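Uncharacterized protein (Leptospirillum rubarum, PDB 3OMD) is of unknown function, a small all-helical member of the DUF5069 family with no assigned activity. Local coordinates at residues 34-38 against 39-43; 23-26 against 27-30; 131-134 against 135-138. All coordinates share one frame; numbering follows the deposited sequence.

Contact 1 of 3, residues 34-38 against 39-43; sequences RAHVA and GTLGE
L41 folds back from the loop so that its branched end lies against the last turns of helix 26-38. Its two methyls part over neighbouring residues. L41 CD2 meets A35 CB at 3.9 Å, an apolar contact. L41 CD1 goes to the backbone and CB of H36, and lies 4.1 Å from H36 CB. CG of L41 stands beside the backbone N of its own residue and anti to the carbonyl carbon (chi1 -80°), and this swings the isobutyl group back over the helix. CD1 also lies at the edge of the H36 imidazole, near the ring plane. The ring stacks with Y46.

The backbone here forms a C-terminal helix cap, a Schellman motif. G39 leaves the helix with positive phi. T40 N donates to O of A35 at 3.0 Å, an almost straight bond with an N-H...O angle of 175°. G39 N donates to O of H36 at 3.2 Å. That donor sits above the carbonyl plane, well away from a lone pair.

The T40 hydroxyl meets the last helical residue: OG1 of T40 lies 3.3 Å from CB of A38, because chi1 of 50° places it between the backbone N and the carbonyl carbon of T40. The hydroxyl is hydrogen-bonded to the backbone O of M6, and the T40 backbone also pairs with L8. The N-terminal segment thus runs beside the cap. CB of A35, which touches L8 too, lies 3.7 Å from the carbonyl O of T40.

Contact 2 of 3, residues 23-26 against 27-30; sequences MDHL and KRVI
H25 is the N-cap of helix 26-38, and its carbonyl starts the helical bonding. V29 N donates to H25 O at 2.8 Å. I30 N donates to L26 O at 2.9 Å in the next step. A water continues the cap backward: it accepts from K27 N and donates to O of M23, a selenomethionine, joining the first turn to the loop before it.

The side chains meet three and four residues apart. The H25 imidazole crosses the V29 side chain at about a right angle, with CD2 of H25 3.7 Å from CB of V29. R28 CG is anti to the backbone N of R28 (chi1 -177°), which carries CD of R28 to the H25 ring, obliquely and near ND1 and CE1. The apolar pair is L26 with I30: L26 CD1 meets I30 CD1 at 4.0 Å, and F65 of helix 62-69 packs on both residues.

The polar ends reach other parts of the fold. H25 ND1 bonds to the hydroxyl of Y102 and NE2 to D51, which fixes the ring's rotation. K27 forms a salt bridge with D18, and R28 with E141. Closer to the backbone, CB of R28 lies 3.4 Å from O of H25.

Contact 3 of 3, residues 131-134 against 135-138; sequences TTWV and KLLD
L136 and W133 lie side by side and point the same way on the packed face of helix 133-140. CD2 of L136 approaches the six-membered ring of the indole obliquely, 4.0 Å from CZ3 of W133. Chi1 of W133, -71°, sets the indole anti to its carbonyl carbon, while L136 CG is anti to its own backbone N (chi1 -173°). These two different torsions bring the side chains together across one turn. Helix 110-123 covers this pair. F116 meets the indole edge-to-face and also touches L136, and V119 and R120 pack on the leucine.

V134 is buried on another flank, against P16. Its carbonyl O is gripped twice. D138 N donates to V134 O at 3.2 Å, and a water donates to V134 O at 2.8 Å. The same water donates to OD2 of D138 at 2.7 Å, so it bridges the backbone and the carboxylate. The other oxygen, OD1, has a salt bridge with R143 and a hydrogen bond with S15. Both carboxylate oxygens are therefore held, and the group probably stays in its charged form.

The side of K135 is looser. This residue is exposed, and its chain crosses the T132 side chain obliquely. OG1 of T132 touches aliphatic carbons there, with CB of K135 at 3.5 Å. The chain then bends at its last torsion, and the ammonium end departs from T132.

Backbone bonds run through both sides. L136 N donates to T132 O at 3.1 Å. K135 N makes a weak, strongly bent bond to the same oxygen. L137 N donates to W133 O. With T132 at the N-cap, this is the first turn of an alpha helix, the last helix of this all-helical fold.

Overall arrangement
Contacts 2 and 1 mark the two ends of helix 26-38: contact 2 is its N-terminal start and contact 1 its C-terminal cap. Their centres are 15 Å apart. Contact 2 is the deepest, about 5 Å from the centre of the chain, while contact 1 lies at the surface, about 14 Å out. Contact 3 begins the last helix, 133-140. It touches contact 2 directly: NH2 of R28 packs on CD2 of L137 at 3.6 Å. P16 also joins them, since it packs on R28 as well as on V134 and D138. Contacts 1 and 3 do not touch, with nearest atoms about 9 Å apart. No active site or ligand is known to which they could be related.

Contact 1 of 3, residues 34-38 against 39-43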
ATOM      1  N   ARG A  34      -8.682   7.056   1.184  1.00 13.80           N
ATOM      2  CA  ARG A  34     -10.115   7.235   1.439  1.00 15.33           C
ATOM      3  C   ARG A  34     -10.447   7.162   2.916  1.00 15.92           C
ATOM      4  O   ARG A  34     -11.264   7.978   3.407  1.00 17.32           O
ATOM      5  CB  ARG A  34     -10.926   6.228   0.638  1.00 16.21           C
ATOM      6  CG  ARG A  34     -10.780   6.442  -0.883  1.00 16.08           C
ATOM      7  CD  ARG A  34     -11.802   5.597  -1.700  1.00 17.14           C
ATOM      8  NE  ARG A  34     -11.473   5.453  -3.113  1.00 19.78           N
ATOM      9  CZ  ARG A  34     -11.516   6.408  -4.042  1.00 21.47           C
ATOM     10  NH1 ARG A  34     -11.956   7.645  -3.772  1.00 24.12           N
ATOM     11  NH2 ARG A  34     -11.123   6.091  -5.276  1.00 22.30           N
ATOM     12  N   ALA A  35      -9.838   6.208   3.624  1.00 16.28           N
ATOM     13  CA  ALA A  35     -10.066   6.124   5.066  1.00 15.97           C
ATOM     14  C   ALA A  35      -9.487   7.347   5.807  1.00 17.11           C
ATOM     15  O   ALA A  35     -10.086   7.840   6.786  1.00 17.48           O
ATOM     16  CB  ALA A  35      -9.475   4.822   5.588  1.00 16.83           C
ATOM     17  N   HIS A  36      -8.336   7.828   5.348  1.00 16.18           N
ATOM     18  CA  HIS A  36      -7.748   9.030   5.916  1.00 17.51           C
ATOM     19  C   HIS A  36      -8.686  10.247   5.817  1.00 18.76           C
ATOM     20  O   HIS A  36      -8.889  10.950   6.834  1.00 21.06           O
ATOM     21  CB  HIS A  36      -6.439   9.280   5.201  1.00 17.02           C
ATOM     22  CG  HIS A  36      -5.872  10.639   5.435  1.00 19.57           C
ATOM     23  ND1 HIS A  36      -5.226  10.981   6.603  1.00 21.06           N
ATOM     24  CD2 HIS A  36      -5.814  11.731   4.631  1.00 21.30           C
ATOM     25  CE1 HIS A  36      -4.799  12.231   6.511  1.00 21.59           C
ATOM     26  NE2 HIS A  36      -5.133  12.704   5.323  1.00 25.42           N
ATOM     27  N   VAL A  37      -9.257  10.474   4.626  1.00 19.38           N
ATOM     28  CA  VAL A  37     -10.227  11.579   4.397  1.00 22.61           C
ATOM     29  C   VAL A  37     -11.401  11.394   5.361  1.00 23.75           C
ATOM     30  O   VAL A  37     -11.867  12.360   5.998  1.00 25.37           O
ATOM     31  CB  VAL A  37     -10.726  11.599   2.891  1.00 22.47           C
ATOM     32  CG1 VAL A  37     -11.981  12.515   2.709  1.00 27.10           C
ATOM     33  CG2 VAL A  37      -9.529  12.077   1.998  1.00 24.66           C
ATOM     34  N   ALA A  38     -11.868  10.153   5.464  1.00 23.53           N
ATOM     35  CA  ALA A  38     -13.029   9.800   6.303  1.00 24.49           C
ATOM     36  C   ALA A  38     -12.770   9.854   7.821  1.00 25.29           C
ATOM     37  O   ALA A  38     -13.723   9.921   8.600  1.00 27.36           O
ATOM     38  CB  ALA A  38     -13.562   8.388   5.907  1.00 23.21           C
ATOM     39  N   GLY A  39     -11.504   9.763   8.252  1.00 25.06           N
ATOM     40  CA  GLY A  39     -11.206   9.592   9.692  1.00 25.40           C
ATOM     41  C   GLY A  39     -11.457   8.203  10.243  1.00 24.58           C
ATOM     42  O   GLY A  39     -11.737   8.048  11.453  1.00 26.49           O
ATOM     43  N   THR A  40     -11.265   7.173   9.411  1.00 23.67           N
ATOM     44  CA  THR A  40     -11.604   5.801   9.795  1.00 23.25           C
ATOM     45  C   THR A  40     -10.463   4.813   9.467  1.00 21.94           C
ATOM     46  O   THR A  40     -10.679   3.732   8.930  1.00 20.60           O
ATOM     47  CB  THR A  40     -12.916   5.389   9.162  1.00 23.38           C
ATOM     48  OG1 THR A  40     -12.873   5.680   7.754  1.00 27.14           O
ATOM     49  CG2 THR A  40     -14.105   6.161   9.780  1.00 25.61           C
ATOM     50  N   LEU A  41      -9.232   5.202   9.807  1.00 20.57           N
ATOM     51  CA  LEU A  41      -8.072   4.344   9.523  1.00 19.94           C
ATOM     52  C   LEU A  41      -7.870   3.126  10.439  1.00 19.39           C
ATOM     53  O   LEU A  41      -7.147   2.181  10.068  1.00 17.53           O
ATOM     54  CB  LEU A  41      -6.770   5.195   9.547  1.00 18.49           C
ATOM     55  CG  LEU A  41      -6.496   6.002   8.270  1.00 18.86           C
ATOM     56  CD1 LEU A  41      -5.549   7.165   8.573  1.00 19.18           C
ATOM     57  CD2 LEU A  41      -5.939   5.098   7.186  1.00 18.96           C
ATOM     58  N   GLY A  42      -8.455   3.112  11.639  1.00 21.32           N
ATOM     59  CA  GLY A  42      -8.173   2.008  12.564  1.00 21.94           C
ATOM     60  C   GLY A  42      -6.691   1.888  12.898  1.00 22.11           C
ATOM     61  O   GLY A  42      -6.020   2.913  13.164  1.00 24.16           O
ATOM     62  N   GLU A  43      -6.162   0.668  12.798  1.00 21.13           N
ATOM     63  CA  GLU A  43      -4.747   0.359  13.086  1.00 22.68           C
ATOM     64  C   GLU A  43      -3.845   0.825  11.924  1.00 19.52           C
ATOM     65  O   GLU A  43      -2.615   0.802  12.026  1.00 19.96           O
ATOM     66  CB  GLU A  43      -4.560  -1.167  13.271  1.00 23.86           C
ATOM     67  CG  GLU A  43      -5.234  -1.798  14.514  1.00 30.65           C
ATOM     68  CD  GLU A  43      -4.974  -3.323  14.673  1.00 38.60           C
ATOM     69  OE1 GLU A  43      -4.244  -3.933  13.856  1.00 41.31           O
ATOM     70  OE2 GLU A  43      -5.526  -3.923  15.631  1.00 43.95           O
TER

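Contact 2 of 3, residues 23-26 against 27-30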
HETATM    1  N   MSE A  23       1.190  -1.167 -11.211  1.00 12.54           N
HETATM    2  CA  MSE A  23       1.954  -0.779  -9.994  1.00 14.02           C
HETATM    3  C   MSE A  23       1.416  -1.463  -8.739  1.00 12.06           C
HETATM    4  O   MSE A  23       0.207  -1.497  -8.493  1.00 11.95           O
HETATM    5  CB  MSE A  23       1.933   0.716  -9.723  1.00 15.51           C
HETATM    6  CG  MSE A  23       1.522   1.590 -10.785  1.00 27.07           C
HETATM    7 SE   MSE A  23       1.743   3.272  -9.917  1.00 57.52          SE
HETATM    8  CE  MSE A  23       2.829   2.568  -8.445  1.00 51.89           C
ATOM      9  N   ASP A  24       2.345  -1.937  -7.913  1.00 11.90           N
ATOM     10  CA  ASP A  24       2.036  -2.356  -6.520  1.00 10.54           C
ATOM     11  C   ASP A  24       1.718  -1.097  -5.695  1.00 10.72           C
ATOM     12  O   ASP A  24       1.983   0.042  -6.114  1.00 11.49           O
ATOM     13  CB  ASP A  24       3.294  -2.971  -5.898  1.00 10.59           C
ATOM     14  CG  ASP A  24       3.634  -4.315  -6.442  1.00 11.30           C
ATOM     15  OD1 ASP A  24       2.803  -4.983  -7.122  1.00 13.09           O
ATOM     16  OD2 ASP A  24       4.791  -4.788  -6.194  1.00 11.68           O
ATOM     17  N   HIS A  25       1.145  -1.336  -4.518  1.00 10.54           N
ATOM     18  CA  HIS A  25       0.804  -0.332  -3.494  1.00 10.17           C
ATOM     19  C   HIS A  25      -0.325   0.626  -3.867  1.00  9.79           C
ATOM     20  O   HIS A  25      -1.020   1.124  -2.968  1.00 10.65           O
ATOM     21  CB  HIS A  25       2.032   0.498  -3.032  1.00 10.39           C
ATOM     22  CG  HIS A  25       1.862   1.022  -1.646  1.00 10.85           C
ATOM     23  ND1 HIS A  25       1.780   0.177  -0.560  1.00 11.15           N
ATOM     24  CD2 HIS A  25       1.625   2.278  -1.175  1.00 12.50           C
ATOM     25  CE1 HIS A  25       1.543   0.894   0.525  1.00 11.75           C
ATOM     26  NE2 HIS A  25       1.444   2.169   0.178  1.00 12.58           N
ATOM     27  N   LEU A  26      -0.501   0.914  -5.170  1.00 10.09           N
ATOM     28  CA  LEU A  26      -1.449   1.994  -5.564  1.00 10.62           C
ATOM     29  C   LEU A  26      -2.888   1.700  -5.081  1.00 11.34           C
ATOM     30  O   LEU A  26      -3.540   2.582  -4.481  1.00 11.43           O
ATOM     31  CB  LEU A  26      -1.379   2.216  -7.080  1.00 11.58           C
ATOM     32  CG  LEU A  26      -2.397   3.242  -7.605  1.00 11.19           C
ATOM     33  CD1 LEU A  26      -2.296   4.601  -6.897  1.00 12.40           C
ATOM     34  CD2 LEU A  26      -2.195   3.380  -9.150  1.00 13.08           C
ATOM     35  N   LYS A  27      -3.405   0.483  -5.317  1.00 11.29           N
ATOM     36  CA  LYS A  27      -4.780   0.195  -4.815  1.00 11.43           C
ATOM     37  C   LYS A  27      -4.835   0.359  -3.291  1.00 11.62           C
ATOM     38  O   LYS A  27      -5.809   0.894  -2.762  1.00 12.45           O
ATOM     39  CB  LYS A  27      -5.196  -1.228  -5.189  1.00 11.86           C
ATOM     40  CG  LYS A  27      -5.556  -1.372  -6.685  1.00 12.35           C
ATOM     41  CD  LYS A  27      -6.149  -2.751  -6.925  1.00 13.47           C
ATOM     42  CE  LYS A  27      -6.546  -2.909  -8.389  1.00 14.78           C
ATOM     43  NZ  LYS A  27      -7.216  -4.246  -8.625  1.00 17.06           N
ATOM     44  N   ARG A  28      -3.813  -0.177  -2.601  1.00 10.79           N
ATOM     45  CA  ARG A  28      -3.790  -0.164  -1.150  1.00 10.62           C
ATOM     46  C   ARG A  28      -3.806   1.280  -0.619  1.00 11.33           C
ATOM     47  O   ARG A  28      -4.538   1.606   0.329  1.00 12.29           O
ATOM     48  CB  ARG A  28      -2.521  -0.887  -0.673  1.00 11.43           C
ATOM     49  CG  ARG A  28      -2.421  -1.003   0.866  1.00 12.45           C
ATOM     50  CD  ARG A  28      -1.289  -1.934   1.196  1.00 11.86           C
ATOM     51  NE  ARG A  28      -1.243  -2.232   2.631  1.00 11.89           N
ATOM     52  CZ  ARG A  28      -1.977  -3.173   3.223  1.00 12.16           C
ATOM     53  NH1 ARG A  28      -2.782  -3.958   2.510  1.00 12.20           N
ATOM     54  NH2 ARG A  28      -1.864  -3.354   4.545  1.00 12.49           N
ATOM     55  N   VAL A  29      -2.983   2.140  -1.214  1.00 10.68           N
ATOM     56  CA  VAL A  29      -2.942   3.519  -0.744  1.00 11.64           C
ATOM     57  C   VAL A  29      -4.142   4.342  -1.187  1.00 11.83           C
ATOM     58  O   VAL A  29      -4.487   5.301  -0.493  1.00 12.55           O
ATOM     59  CB  VAL A  29      -1.569   4.179  -1.079  1.00 10.77           C
ATOM     60  CG1 VAL A  29      -1.450   4.577  -2.562  1.00 11.79           C
ATOM     61  CG2 VAL A  29      -1.333   5.378  -0.188  1.00 13.15           C
ATOM     62  N   ILE A  30      -4.751   4.014  -2.332  1.00 11.37           N
ATOM     63  CA  ILE A  30      -6.090   4.580  -2.595  1.00 12.02           C
ATOM     64  C   ILE A  30      -7.030   4.314  -1.417  1.00 12.37           C
ATOM     65  O   ILE A  30      -7.705   5.226  -0.913  1.00 12.83           O
ATOM     66  CB  ILE A  30      -6.656   4.041  -3.920  1.00 12.05           C
ATOM     67  CG1 ILE A  30      -5.864   4.655  -5.096  1.00 12.16           C
ATOM     68  CG2 ILE A  30      -8.183   4.363  -4.069  1.00 14.24           C
ATOM     69  CD1 ILE A  30      -6.183   3.891  -6.448  1.00 13.64           C
TER
HETATM   70  O   HOH W   1      -1.839  -1.590  -6.555  1.00 12.96           O

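Contact 3 of 3, residues 131-134 against 135-138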
ATOM      1  N   THR A 131       9.123 -13.908   4.380  1.00 18.89           N
ATOM      2  CA  THR A 131      10.251 -13.105   4.868  1.00 18.37           C
ATOM      3  C   THR A 131      10.225 -11.650   4.458  1.00 16.79           C
ATOM      4  O   THR A 131      11.064 -10.855   4.900  1.00 18.06           O
ATOM      5  CB  THR A 131      11.600 -13.688   4.399  1.00 19.27           C
ATOM      6  OG1 THR A 131      11.696 -13.632   2.965  1.00 20.80           O
ATOM      7  CG2 THR A 131      11.812 -15.152   4.916  1.00 23.21           C
ATOM      8  N   THR A 132       9.252 -11.286   3.632  1.00 15.36           N
ATOM      9  CA  THR A 132       9.148  -9.900   3.170  1.00 14.26           C
ATOM     10  C   THR A 132       7.930  -9.227   3.786  1.00 13.36           C
ATOM     11  O   THR A 132       6.930  -9.891   4.096  1.00 13.66           O
ATOM     12  CB  THR A 132       8.989  -9.861   1.654  1.00 14.17           C
ATOM     13  OG1 THR A 132       7.839 -10.652   1.261  1.00 16.19           O
ATOM     14  CG2 THR A 132      10.250 -10.376   0.975  1.00 15.52           C
ATOM     15  N   TRP A 133       8.012  -7.920   3.978  1.00 13.03           N
ATOM     16  CA  TRP A 133       6.935  -7.179   4.617  1.00 12.84           C
ATOM     17  C   TRP A 133       5.641  -7.299   3.851  1.00 12.61           C
ATOM     18  O   TRP A 133       4.576  -7.431   4.485  1.00 13.69           O
ATOM     19  CB  TRP A 133       7.300  -5.696   4.755  1.00 14.25           C
ATOM     20  CG  TRP A 133       8.388  -5.431   5.808  1.00 14.33           C
ATOM     21  CD1 TRP A 133       9.650  -4.924   5.600  1.00 15.17           C
ATOM     22  CD2 TRP A 133       8.253  -5.609   7.225  1.00 16.97           C
ATOM     23  NE1 TRP A 133      10.318  -4.799   6.806  1.00 16.79           N
ATOM     24  CE2 TRP A 133       9.490  -5.216   7.820  1.00 15.36           C
ATOM     25  CE3 TRP A 133       7.212  -6.064   8.050  1.00 17.44           C
ATOM     26  CZ2 TRP A 133       9.712  -5.277   9.201  1.00 18.24           C
ATOM     27  CZ3 TRP A 133       7.422  -6.102   9.442  1.00 16.13           C
ATOM     28  CH2 TRP A 133       8.678  -5.730   9.998  1.00 18.48           C
ATOM     29  N   VAL A 134       5.671  -7.219   2.523  1.00 12.80           N
ATOM     30  CA  VAL A 134       4.381  -7.201   1.801  1.00 14.21           C
ATOM     31  C   VAL A 134       3.675  -8.557   1.911  1.00 13.46           C
ATOM     32  O   VAL A 134       2.434  -8.621   1.892  1.00 14.32           O
ATOM     33  CB  VAL A 134       4.506  -6.710   0.353  1.00 15.01           C
ATOM     34  CG1 VAL A 134       5.032  -5.270   0.351  1.00 19.41           C
ATOM     35  CG2 VAL A 134       5.308  -7.651  -0.524  1.00 17.45           C
ATOM     36  N   LYS A 135       4.437  -9.638   2.040  1.00 13.96           N
ATOM     37  CA  LYS A 135       3.798 -10.957   2.213  1.00 14.73           C
ATOM     38  C   LYS A 135       3.238 -11.084   3.611  1.00 15.12           C
ATOM     39  O   LYS A 135       2.169 -11.688   3.816  1.00 15.24           O
ATOM     40  CB  LYS A 135       4.762 -12.101   1.904  1.00 16.61           C
ATOM     41  CG  LYS A 135       4.892 -12.393   0.415  1.00 22.89           C
ATOM     42  CD  LYS A 135       5.447 -13.800   0.171  1.00 29.83           C
ATOM     43  CE  LYS A 135       5.514 -14.170  -1.308  1.00 35.36           C
ATOM     44  NZ  LYS A 135       4.198 -14.123  -2.031  1.00 38.02           N
ATOM     45  N   LEU A 136       3.926 -10.507   4.591  1.00 14.53           N
ATOM     46  CA  LEU A 136       3.397 -10.521   5.959  1.00 14.62           C
ATOM     47  C   LEU A 136       2.045  -9.771   6.027  1.00 14.66           C
ATOM     48  O   LEU A 136       1.110 -10.214   6.700  1.00 14.79           O
ATOM     49  CB  LEU A 136       4.423  -9.921   6.938  1.00 14.78           C
ATOM     50  CG  LEU A 136       4.026 -10.046   8.413  1.00 15.21           C
ATOM     51  CD1 LEU A 136       3.927 -11.528   8.803  1.00 19.66           C
ATOM     52  CD2 LEU A 136       5.095  -9.329   9.259  1.00 18.19           C
ATOM     53  N   LEU A 137       1.953  -8.624   5.339  1.00 13.40           N
ATOM     54  CA  LEU A 137       0.678  -7.894   5.294  1.00 13.37           C
ATOM     55  C   LEU A 137      -0.434  -8.777   4.714  1.00 14.26           C
ATOM     56  O   LEU A 137      -1.548  -8.786   5.250  1.00 15.06           O
ATOM     57  CB  LEU A 137       0.829  -6.618   4.467  1.00 12.63           C
ATOM     58  CG  LEU A 137       1.641  -5.502   5.139  1.00 12.85           C
ATOM     59  CD1 LEU A 137       1.939  -4.396   4.143  1.00 14.98           C
ATOM     60  CD2 LEU A 137       0.874  -4.925   6.327  1.00 15.77           C
ATOM     61  N   ASP A 138      -0.184  -9.463   3.594  1.00 13.87           N
ATOM     62  CA  ASP A 138      -1.227 -10.335   3.034  1.00 14.84           C
ATOM     63  C   ASP A 138      -1.599 -11.431   4.024  1.00 15.75           C
ATOM     64  O   ASP A 138      -2.767 -11.830   4.096  1.00 16.14           O
ATOM     65  CB  ASP A 138      -0.767 -10.961   1.713  1.00 16.22           C
ATOM     66  CG  ASP A 138      -1.071 -10.109   0.513  1.00 18.10           C
ATOM     67  OD1 ASP A 138      -1.862  -9.149   0.607  1.00 17.10           O
ATOM     68  OD2 ASP A 138      -0.515 -10.454  -0.547  1.00 20.52           O
TER
HETATM   69  O   HOH W   2       1.685  -8.864  -0.808  1.00 24.75           O